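Local atomic coordinates of iron transport multicopper oxidase FET3 (Saccharomyces cerevisiae, PDB entry 1ZPU), a protein that oxidizes ferrous iron to ferric iron with oxygen at four copper ions, as the ferroxidase of high-affinity iron uptake in yeast, and also oxidizes cuprous copper. Residues A[320-325]-A[392-397]; A[382-387]-A[459-464]; A[107-112]-A[468-473]. One frame throughout, in Å; residues are numbered along the deposited sequence.

Contact 1: residues A[320-325]-A[392-397]; sequences VDVVMD and HPFHLH. With CU1 (copper (I) ion), chain B; CU1 (copper (I) ion), chain C; CU1 (copper (I) ion), chain D.
A methyl against a phenyl makes the shortest approach: V322 CG2 lies 3.7 Å from F394 CZ, meeting the ring obliquely. The contact bridges the two facing sheets of a cupredoxin-like beta sandwich, strand 316-326 in one and strand 392-396 in the other; no hydrogen bond runs between the segments. With V322 CG1 anti to the backbone N (chi1 175°), the other methyl, CG2, lies anti to the carbonyl carbon and meets the phenyl of F394, the two side chains approaching from opposite directions. Beside them the bent chain of M324 (chi2 51°) carries its methyl CE to the edge of the H392 imidazole, near the ring plane and 4.0 Å from H392 CE1. This ring is a metal ligand: H392 ND1 binds the type 1 copper at 2.1 Å, together with C463 and H468, while its NE2 is hydrogen-bonded to D388. Further out, L384 packs on both V322 and F394, and F336 also touches V322. Residues 392-397 also serve the other copper sites: H395 NE2 binds the type 2 copper, and H397 NE2 a type 3 copper at 2.1 Å. The type 2 copper, which H397 does not bind, sits over the centre of that imidazole, 3.4 Å above its plane.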
loop_
_atom_site.group_PDB
_atom_site.type_symbol
_atom_site.label_atom_id
_atom_site.label_comp_id
_atom_site.label_asym_id
_atom_site.label_seq_id
_atom_site.Cartn_x
_atom_site.Cartn_y
_atom_site.Cartn_z
ATOM N N VAL A 320 -16.864 -3.400 8.991
ATOM C CA VAL A 320 -17.063 -3.603 7.568
ATOM C C VAL A 320 -16.883 -5.061 7.164
ATOM O O VAL A 320 -15.940 -5.728 7.593
ATOM C CB VAL A 320 -16.153 -2.680 6.710
ATOM C CG1 VAL A 320 -16.495 -1.220 6.951
ATOM C CG2 VAL A 320 -14.691 -2.930 7.002
ATOM N N ASP A 321 -17.807 -5.549 6.342
ATOM C CA ASP A 321 -17.691 -6.884 5.752
ATOM C C ASP A 321 -17.163 -6.752 4.331
ATOM O O ASP A 321 -17.597 -5.875 3.584
ATOM C CB ASP A 321 -19.028 -7.629 5.774
ATOM C CG ASP A 321 -19.495 -7.966 7.194
ATOM O OD1 ASP A 321 -18.787 -7.629 8.174
ATOM O OD2 ASP A 321 -20.580 -8.566 7.342
ATOM N N VAL A 322 -16.214 -7.613 3.979
ATOM C CA VAL A 322 -15.588 -7.593 2.672
ATOM C C VAL A 322 -16.106 -8.745 1.821
ATOM O O VAL A 322 -15.963 -9.907 2.187
ATOM C CB VAL A 322 -14.066 -7.720 2.789
ATOM C CG1 VAL A 322 -13.435 -7.826 1.416
ATOM C CG2 VAL A 322 -13.488 -6.543 3.560
ATOM N N VAL A 323 -16.701 -8.416 0.680
ATOM C CA VAL A 323 -17.178 -9.422 -0.252
ATOM C C VAL A 323 -17.058 -8.939 -1.700
ATOM O O VAL A 323 -17.058 -7.729 -1.962
ATOM C CB VAL A 323 -18.633 -9.853 0.080
ATOM C CG1 VAL A 323 -19.645 -8.793 -0.340
ATOM C CG2 VAL A 323 -18.951 -11.191 -0.559
ATOM N N MET A 324 -16.925 -9.895 -2.624
ATOM C CA MET A 324 -17.016 -9.628 -4.052
ATOM C C MET A 324 -18.410 -10.016 -4.525
ATOM O O MET A 324 -18.943 -11.046 -4.099
ATOM C CB MET A 324 -15.950 -10.434 -4.807
ATOM C CG MET A 324 -14.616 -9.707 -5.049
ATOM S SD MET A 324 -13.908 -8.978 -3.558
ATOM C CE MET A 324 -12.253 -8.623 -4.156
ATOM N N ASP A 325 -19.006 -9.194 -5.386
ATOM C CA ASP A 325 -20.323 -9.515 -5.962
ATOM C C ASP A 325 -20.599 -8.836 -7.300
ATOM O O ASP A 325 -20.013 -7.800 -7.611
ATOM C CB ASP A 325 -21.445 -9.170 -4.988
ATOM C CG ASP A 325 -22.717 -9.916 -5.302
ATOM O OD1 ASP A 325 -23.820 -9.433 -4.961
ATOM O OD2 ASP A 325 -22.609 -11.002 -5.905
ATOM N N HIS A 392 -6.281 -10.464 1.770
ATOM C CA HIS A 392 -6.200 -9.074 1.345
ATOM C C HIS A 392 -5.332 -8.287 2.303
ATOM O O HIS A 392 -5.508 -8.366 3.531
ATOM C CB HIS A 392 -7.568 -8.429 1.328
ATOM C CG HIS A 392 -8.598 -9.218 0.599
ATOM N ND1 HIS A 392 -9.009 -8.901 -0.675
ATOM C CD2 HIS A 392 -9.305 -10.310 0.962
ATOM C CE1 HIS A 392 -9.928 -9.764 -1.065
ATOM N NE2 HIS A 392 -10.129 -10.628 -0.087
ATOM N N PRO A 393 -4.390 -7.512 1.759
ATOM C CA PRO A 393 -3.630 -6.601 2.583
ATOM C C PRO A 393 -4.287 -5.207 2.593
ATOM O O PRO A 393 -4.252 -4.490 1.603
ATOM C CB PRO A 393 -2.277 -6.582 1.886
ATOM C CG PRO A 393 -2.583 -6.895 0.446
ATOM C CD PRO A 393 -3.977 -7.438 0.352
ATOM N N PHE A 394 -4.907 -4.844 3.699
ATOM C CA PHE A 394 -5.512 -3.538 3.812
ATOM C C PHE A 394 -4.531 -2.549 4.379
ATOM O O PHE A 394 -3.730 -2.878 5.254
ATOM C CB PHE A 394 -6.791 -3.583 4.645
ATOM C CG PHE A 394 -7.908 -4.303 3.966
ATOM C CD1 PHE A 394 -8.116 -5.656 4.189
ATOM C CD2 PHE A 394 -8.727 -3.640 3.059
ATOM C CE1 PHE A 394 -9.135 -6.331 3.533
ATOM C CE2 PHE A 394 -9.756 -4.322 2.405
ATOM C CZ PHE A 394 -9.959 -5.668 2.654
ATOM N N HIS A 395 -4.601 -1.330 3.856
ATOM C CA HIS A 395 -3.684 -0.294 4.230
ATOM C C HIS A 395 -4.459 0.964 4.619
ATOM O O HIS A 395 -5.519 1.264 4.035
ATOM C CB HIS A 395 -2.687 -0.048 3.101
ATOM C CG HIS A 395 -1.997 1.277 3.184
ATOM N ND1 HIS A 395 -1.138 1.607 4.211
ATOM C CD2 HIS A 395 -2.069 2.367 2.387
ATOM C CE1 HIS A 395 -0.703 2.837 4.034
ATOM N NE2 HIS A 395 -1.251 3.320 2.934
ATOM N N LEU A 396 -3.929 1.676 5.621
ATOM C CA LEU A 396 -4.558 2.871 6.152
ATOM C C LEU A 396 -3.654 4.074 6.003
ATOM O O LEU A 396 -2.543 4.084 6.533
ATOM C CB LEU A 396 -4.914 2.673 7.626
ATOM C CG LEU A 396 -5.517 3.848 8.418
ATOM C CD1 LEU A 396 -6.925 4.247 7.934
ATOM C CD2 LEU A 396 -5.526 3.510 9.912
ATOM N N HIS A 397 -4.128 5.094 5.288
ATOM C CA HIS A 397 -3.373 6.336 5.118
ATOM C C HIS A 397 -3.354 7.125 6.426
ATOM O O HIS A 397 -4.276 7.001 7.238
ATOM C CB HIS A 397 -3.993 7.195 4.032
ATOM C CG HIS A 397 -3.763 6.689 2.645
ATOM N ND1 HIS A 397 -3.238 7.480 1.648
ATOM C CD2 HIS A 397 -4.004 5.481 2.080
ATOM C CE1 HIS A 397 -3.163 6.780 0.531
ATOM N NE2 HIS A 397 -3.621 5.564 0.766
HETATM CU CU CU1 B . -0.448 4.941 1.968
HETATM CU CU CU1 C . -8.071 -7.401 -1.753
HETATM CU CU CU1 D . -3.946 4.269 -0.903
#

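Contact 2: residues A[382-387]-A[459-464]. With CU1 (copper (I) ion), chain D; CU1 (copper (I) ion), chain E; CU1 (copper (I) ion), chain C.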
loop_
_atom_site.group_PDB
_atom_site.type_symbol
_atom_site.label_atom_id
_atom_site.label_comp_id
_atom_site.label_asym_id
_atom_site.label_seq_id
_atom_site.Cartn_x
_atom_site.Cartn_y
_atom_site.Cartn_z
ATOM N N ILE A 382 -11.412 -0.260 13.760
ATOM C CA ILE A 382 -11.920 -0.828 12.517
ATOM C C ILE A 382 -12.024 -2.339 12.672
ATOM O O ILE A 382 -11.047 -3.022 12.948
ATOM C CB ILE A 382 -11.039 -0.453 11.295
ATOM C CG1 ILE A 382 -11.204 1.025 10.965
ATOM C CG2 ILE A 382 -11.427 -1.256 10.071
ATOM C CD1 ILE A 382 -10.114 1.584 10.074
ATOM N N VAL A 383 -13.231 -2.848 12.516
ATOM C CA VAL A 383 -13.471 -4.279 12.512
ATOM C C VAL A 383 -13.704 -4.702 11.069
ATOM O O VAL A 383 -14.637 -4.236 10.414
ATOM C CB VAL A 383 -14.701 -4.673 13.379
ATOM C CG1 VAL A 383 -14.917 -6.182 13.354
ATOM C CG2 VAL A 383 -14.536 -4.180 14.814
ATOM N N LEU A 384 -12.845 -5.581 10.574
ATOM C CA LEU A 384 -12.952 -6.034 9.212
ATOM C C LEU A 384 -13.236 -7.530 9.183
ATOM O O LEU A 384 -12.455 -8.325 9.704
ATOM C CB LEU A 384 -11.682 -5.670 8.438
ATOM C CG LEU A 384 -11.656 -5.934 6.930
ATOM C CD1 LEU A 384 -10.982 -4.799 6.213
ATOM C CD2 LEU A 384 -10.977 -7.236 6.600
ATOM N N ASN A 385 -14.367 -7.891 8.581
ATOM C CA ASN A 385 -14.792 -9.281 8.431
ATOM C C ASN A 385 -14.725 -9.751 6.968
ATOM O O ASN A 385 -15.562 -9.368 6.145
ATOM C CB ASN A 385 -16.218 -9.452 8.956
ATOM C CG ASN A 385 -16.367 -9.019 10.394
ATOM O OD1 ASN A 385 -15.612 -9.448 11.264
ATOM N ND2 ASN A 385 -17.351 -8.169 10.658
ATOM N N ASN A 386 -13.731 -10.580 6.647
ATOM C CA ASN A 386 -13.594 -11.133 5.300
ATOM C C ASN A 386 -14.627 -12.205 5.001
ATOM O O ASN A 386 -14.620 -13.280 5.601
ATOM C CB ASN A 386 -12.195 -11.702 5.061
ATOM C CG ASN A 386 -11.918 -11.970 3.586
ATOM O OD1 ASN A 386 -12.590 -11.430 2.712
ATOM N ND2 ASN A 386 -10.927 -12.810 3.306
ATOM N N GLN A 387 -15.516 -11.903 4.065
ATOM C CA GLN A 387 -16.531 -12.851 3.622
ATOM C C GLN A 387 -16.065 -13.523 2.329
ATOM O O GLN A 387 -16.741 -14.398 1.785
ATOM C CB GLN A 387 -17.837 -12.115 3.365
ATOM C CG GLN A 387 -19.047 -12.750 3.994
ATOM C CD GLN A 387 -19.264 -12.278 5.412
ATOM O OE1 GLN A 387 -18.847 -11.181 5.783
ATOM N NE2 GLN A 387 -19.914 -13.112 6.219
ATOM N N TRP A 459 -8.340 10.376 4.905
ATOM C CA TRP A 459 -7.518 9.175 4.795
ATOM C C TRP A 459 -8.229 7.978 4.160
ATOM O O TRP A 459 -9.304 7.588 4.602
ATOM C CB TRP A 459 -6.974 8.773 6.166
ATOM C CG TRP A 459 -6.324 9.869 6.964
ATOM C CD1 TRP A 459 -6.712 10.311 8.188
ATOM C CD2 TRP A 459 -5.179 10.654 6.606
ATOM N NE1 TRP A 459 -5.890 11.314 8.616
ATOM C CE2 TRP A 459 -4.937 11.543 7.666
ATOM C CE3 TRP A 459 -4.342 10.701 5.486
ATOM C CZ2 TRP A 459 -3.890 12.464 7.647
ATOM C CZ3 TRP A 459 -3.295 11.612 5.473
ATOM C CH2 TRP A 459 -3.080 12.477 6.542
ATOM N N PHE A 460 -7.593 7.390 3.147
ATOM C CA PHE A 460 -8.128 6.247 2.421
ATOM C C PHE A 460 -7.849 4.971 3.205
ATOM O O PHE A 460 -6.730 4.747 3.667
ATOM C CB PHE A 460 -7.488 6.179 1.021
ATOM C CG PHE A 460 -8.394 5.656 -0.069
ATOM C CD1 PHE A 460 -9.732 5.355 0.174
ATOM C CD2 PHE A 460 -7.908 5.499 -1.366
ATOM C CE1 PHE A 460 -10.563 4.879 -0.862
ATOM C CE2 PHE A 460 -8.741 5.035 -2.415
ATOM C CZ PHE A 460 -10.059 4.720 -2.157
ATOM N N PHE A 461 -8.879 4.152 3.381
ATOM C CA PHE A 461 -8.691 2.808 3.920
ATOM C C PHE A 461 -9.138 1.781 2.887
ATOM O O PHE A 461 -10.329 1.693 2.580
ATOM C CB PHE A 461 -9.448 2.607 5.229
ATOM C CG PHE A 461 -9.299 1.231 5.793
ATOM C CD1 PHE A 461 -8.136 0.864 6.456
ATOM C CD2 PHE A 461 -10.315 0.291 5.640
ATOM C CE1 PHE A 461 -7.992 -0.412 6.972
ATOM C CE2 PHE A 461 -10.174 -1.000 6.148
ATOM C CZ PHE A 461 -9.005 -1.346 6.819
ATOM N N HIS A 462 -8.188 1.013 2.358
ATOM C CA HIS A 462 -8.477 0.127 1.239
ATOM C C HIS A 462 -7.554 -1.063 1.161
ATOM O O HIS A 462 -6.499 -1.094 1.800
ATOM C CB HIS A 462 -8.353 0.889 -0.075
ATOM C CG HIS A 462 -6.962 1.346 -0.368
ATOM N ND1 HIS A 462 -6.066 0.588 -1.093
ATOM C CD2 HIS A 462 -6.307 2.480 -0.026
ATOM C CE1 HIS A 462 -4.916 1.233 -1.177
ATOM N NE2 HIS A 462 -5.033 2.381 -0.535
ATOM N N CYS A 463 -7.946 -2.020 0.330
ATOM C CA CYS A 463 -7.077 -3.109 -0.057
ATOM C C CYS A 463 -6.024 -2.605 -1.042
ATOM O O CYS A 463 -6.322 -1.874 -1.992
ATOM C CB CYS A 463 -7.897 -4.223 -0.682
ATOM S SG CYS A 463 -6.920 -5.654 -1.098
ATOM N N HIS A 464 -4.783 -2.993 -0.810
ATOM C CA HIS A 464 -3.680 -2.534 -1.632
ATOM C C HIS A 464 -3.435 -3.408 -2.869
ATOM O O HIS A 464 -2.483 -3.181 -3.608
ATOM C CB HIS A 464 -2.419 -2.403 -0.800
ATOM C CG HIS A 464 -1.549 -1.272 -1.232
ATOM N ND1 HIS A 464 -0.824 -1.297 -2.404
ATOM C CD2 HIS A 464 -1.308 -0.065 -0.663
ATOM C CE1 HIS A 464 -0.166 -0.155 -2.533
ATOM N NE2 HIS A 464 -0.439 0.607 -1.486
HETATM CU CU CU1 D . -3.946 4.269 -0.903
HETATM CU CU CU1 E . 0.802 2.377 -0.940
HETATM CU CU CU1 C . -8.071 -7.401 -1.753
#
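One face of the F461 ring is covered by I382 and its edge by L384. I382 CD1 stands over the ring centre in a CH-pi contact, 4.2 Å from the centroid and 12° off the normal. The other branch of the same side chain reaches the far end of the ring, where I382 CG2 lies 4.1 Å from F461 CZ. L384 CD1 comes in near the ring plane, 3.9 Å from F461 CE2. F461 points its ring into the sandwich core with CG anti to the backbone N (chi1 179°). Cut back to an alanine, this position is likely to leave I382 CD1 and L384 CD1 without their shared aromatic partner and to open a gap between the sheets. Beyond F461 the strand runs into three successive copper ligands: H462 NE2 and H464 NE2 bind the two type 3 coppers, and C463 SG the type 1 copper at 2.2 Å, the His-Cys-His link that carries electrons between sites in multicopper oxidases. H462 ND1 donates to C463 O (2.6 Å, 169°) from above the carbonyl plane, which, with the copper on NE2, probably fixes the imidazole's rotation. Strand 379-386 lies between strands 316-326 and 446-452; strand 457-463 lies between 474-479 and 392-396 in the facing sheet.

Contact 3: residues A[107-112]-A[468-473]; sequences HTDGQY and HLLQGL. With CU1 (copper (I) ion), chain C; CU1 (copper (I) ion), chain D.
A ligand of one copper, H107, is touched by L469, the residue that directly follows H468, a ligand of another: the two metals are 12.4 Å apart, CU of chain C to CU of chain D. L469 CD2 meets the H107 imidazole obliquely, 4.1 Å from H107 CE1, the side chains crossing at about a right angle. L469 holds CG anti to its backbone N (chi1 -176°), which sets CD2 against the H107 ring; it packs on F460 and H462 as well. H107 NE2 binds a type 3 copper at 2.1 Å, sharing it with H397 and H462. The second touch is less matched chemically, a methyl beside a carboxylate oxygen: L470 CD2 lies 4.0 Å from D109 OD1, and D109 also borders a glycan sugar. This is the seam between the first and third cupredoxin domains, across which multicopper oxidases assemble the trinuclear cluster. Helix 466-470 closes in a Schellman motif: L473 N bonds H468 O at 3.0 Å, and G472 N bonds L469 O. G472 has positive phi (87°), where a CB would run into the preceding carbonyl oxygen, so glycine fits the turn. H468 ND1 binds the type 1 copper, its NE2 being hydrogen-bonded to E164 OE2. The turn delivers L473 to the same metal, with L473 CD1 3.8 Å from the copper of chain C, a hydrocarbon neighbour and not a ligand.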
loop_
_atom_site.group_PDB
_atom_site.type_symbol
_atom_site.label_atom_id
_atom_site.label_comp_id
_atom_site.label_asym_id
_atom_site.label_seq_id
_atom_site.Cartn_x
_atom_site.Cartn_y
_atom_site.Cartn_z
ATOM N N HIS A 107 -1.009 6.741 -7.525
ATOM C CA HIS A 107 -2.276 6.289 -6.951
ATOM C C HIS A 107 -3.434 6.370 -7.960
ATOM O O HIS A 107 -4.602 6.355 -7.563
ATOM C CB HIS A 107 -2.604 7.066 -5.671
ATOM C CG HIS A 107 -3.213 6.220 -4.597
ATOM N ND1 HIS A 107 -4.539 5.849 -4.604
ATOM C CD2 HIS A 107 -2.672 5.662 -3.487
ATOM C CE1 HIS A 107 -4.790 5.103 -3.543
ATOM N NE2 HIS A 107 -3.671 4.967 -2.854
ATOM N N THR A 108 -3.113 6.455 -9.255
ATOM C CA THR A 108 -4.142 6.439 -10.276
ATOM C C THR A 108 -4.556 4.985 -10.532
ATOM O O THR A 108 -4.611 4.213 -9.579
ATOM C CB THR A 108 -3.753 7.280 -11.505
ATOM O OG1 THR A 108 -3.510 8.623 -11.068
ATOM C CG2 THR A 108 -4.880 7.328 -12.519
ATOM N N ASP A 109 -4.879 4.609 -11.772
ATOM C CA ASP A 109 -5.587 3.342 -12.053
ATOM C C ASP A 109 -4.732 2.130 -11.632
ATOM O O ASP A 109 -4.735 1.730 -10.461
ATOM C CB ASP A 109 -5.983 3.276 -13.537
ATOM C CG ASP A 109 -7.208 4.209 -13.895
ATOM O OD1 ASP A 109 -8.378 3.793 -13.627
ATOM O OD2 ASP A 109 -7.006 5.321 -14.489
ATOM N N GLY A 110 -3.982 1.554 -12.567
ATOM C CA GLY A 110 -3.070 0.472 -12.221
ATOM C C GLY A 110 -1.661 0.959 -12.430
ATOM O O GLY A 110 -0.684 0.216 -12.240
ATOM N N GLN A 111 -1.581 2.218 -12.842
ATOM C CA GLN A 111 -0.342 2.926 -13.092
ATOM C C GLN A 111 0.907 2.363 -12.366
ATOM O O GLN A 111 1.877 2.017 -13.023
ATOM C CB GLN A 111 -0.583 4.396 -12.768
ATOM C CG GLN A 111 0.255 5.372 -13.514
ATOM C CD GLN A 111 -0.566 6.556 -13.997
ATOM O OE1 GLN A 111 -0.447 7.669 -13.483
ATOM N NE2 GLN A 111 -1.419 6.310 -14.983
ATOM N N TYR A 112 0.916 2.234 -11.042
ATOM C CA TYR A 112 2.192 1.812 -10.421
ATOM C C TYR A 112 2.718 0.419 -10.810
ATOM O O TYR A 112 3.930 0.222 -10.864
ATOM C CB TYR A 112 2.306 2.084 -8.913
ATOM C CG TYR A 112 1.822 1.021 -7.948
ATOM C CD1 TYR A 112 2.610 -0.091 -7.615
ATOM C CD2 TYR A 112 0.599 1.170 -7.303
ATOM C CE1 TYR A 112 2.159 -1.041 -6.690
ATOM C CE2 TYR A 112 0.143 0.247 -6.394
ATOM C CZ TYR A 112 0.915 -0.850 -6.084
ATOM O OH TYR A 112 0.389 -1.738 -5.169
ATOM N N HIS A 468 -8.288 -5.072 -6.716
ATOM C CA HIS A 468 -9.388 -4.955 -5.786
ATOM C C HIS A 468 -9.762 -3.490 -5.520
ATOM O O HIS A 468 -10.944 -3.161 -5.298
ATOM C CB HIS A 468 -9.088 -5.719 -4.497
ATOM C CG HIS A 468 -8.864 -7.188 -4.707
ATOM N ND1 HIS A 468 -8.353 -8.013 -3.725
ATOM C CD2 HIS A 468 -9.062 -7.977 -5.789
ATOM C CE1 HIS A 468 -8.256 -9.243 -4.190
ATOM N NE2 HIS A 468 -8.675 -9.246 -5.440
ATOM N N LEU A 469 -8.757 -2.617 -5.548
ATOM C CA LEU A 469 -8.994 -1.188 -5.455
ATOM C C LEU A 469 -9.763 -0.701 -6.688
ATOM O O LEU A 469 -10.646 0.145 -6.577
ATOM C CB LEU A 469 -7.679 -0.450 -5.305
ATOM C CG LEU A 469 -7.719 1.063 -5.096
ATOM C CD1 LEU A 469 -8.478 1.473 -3.812
ATOM C CD2 LEU A 469 -6.280 1.592 -5.116
ATOM N N LEU A 470 -9.438 -1.257 -7.855
ATOM C CA LEU A 470 -10.197 -0.996 -9.083
ATOM C C LEU A 470 -11.627 -1.474 -8.975
ATOM O O LEU A 470 -12.534 -0.845 -9.538
ATOM C CB LEU A 470 -9.537 -1.641 -10.301
ATOM C CG LEU A 470 -8.470 -0.766 -10.949
ATOM C CD1 LEU A 470 -7.479 -1.614 -11.735
ATOM C CD2 LEU A 470 -9.112 0.308 -11.833
ATOM N N GLN A 471 -11.822 -2.578 -8.250
ATOM C CA GLN A 471 -13.149 -3.109 -7.965
ATOM C C GLN A 471 -13.888 -2.294 -6.900
ATOM O O GLN A 471 -15.037 -2.586 -6.578
ATOM C CB GLN A 471 -13.031 -4.558 -7.534
ATOM C CG GLN A 471 -12.757 -5.531 -8.652
ATOM C CD GLN A 471 -12.710 -6.954 -8.139
ATOM O OE1 GLN A 471 -11.654 -7.438 -7.710
ATOM N NE2 GLN A 471 -13.859 -7.632 -8.156
ATOM N N GLY A 472 -13.214 -1.285 -6.347
ATOM C CA GLY A 472 -13.792 -0.380 -5.345
ATOM C C GLY A 472 -13.727 -0.767 -3.866
ATOM O O GLY A 472 -14.581 -0.337 -3.092
ATOM N N LEU A 473 -12.715 -1.545 -3.459
ATOM C CA LEU A 473 -12.585 -1.987 -2.071
ATOM C C LEU A 473 -11.913 -0.907 -1.255
ATOM O O LEU A 473 -10.749 -1.049 -0.876
ATOM C CB LEU A 473 -11.740 -3.256 -1.969
ATOM C CG LEU A 473 -12.268 -4.416 -1.111
ATOM C CD1 LEU A 473 -11.165 -5.398 -0.741
ATOM C CD2 LEU A 473 -13.046 -3.979 0.131
HETATM CU CU CU1 C . -8.071 -7.401 -1.753
HETATM CU CU CU1 D . -3.946 4.269 -0.903
#

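In the fold
Along the chain the segments come in the order 107-112, 320-325, 382-387, 392-397, 459-464, 468-473. Contacts 1 and 2 alternate, and both are nested inside the long loop closed by contact 3. Contacts 1 and 2 have centres about 4 Å apart and join the same two sheets of the third domain; strands 316-326 and 379-386 are neighbours in one, 392-396 and 457-463 in the other. Contact 3, its centre about 13 to 14 Å away, adds the first domain and helix 466-470, which follows strand 457-463. All three reach the type 1 copper and one type 3 copper, consistent with sandwich core and domain seam together holding the metal sites in place relative to one another.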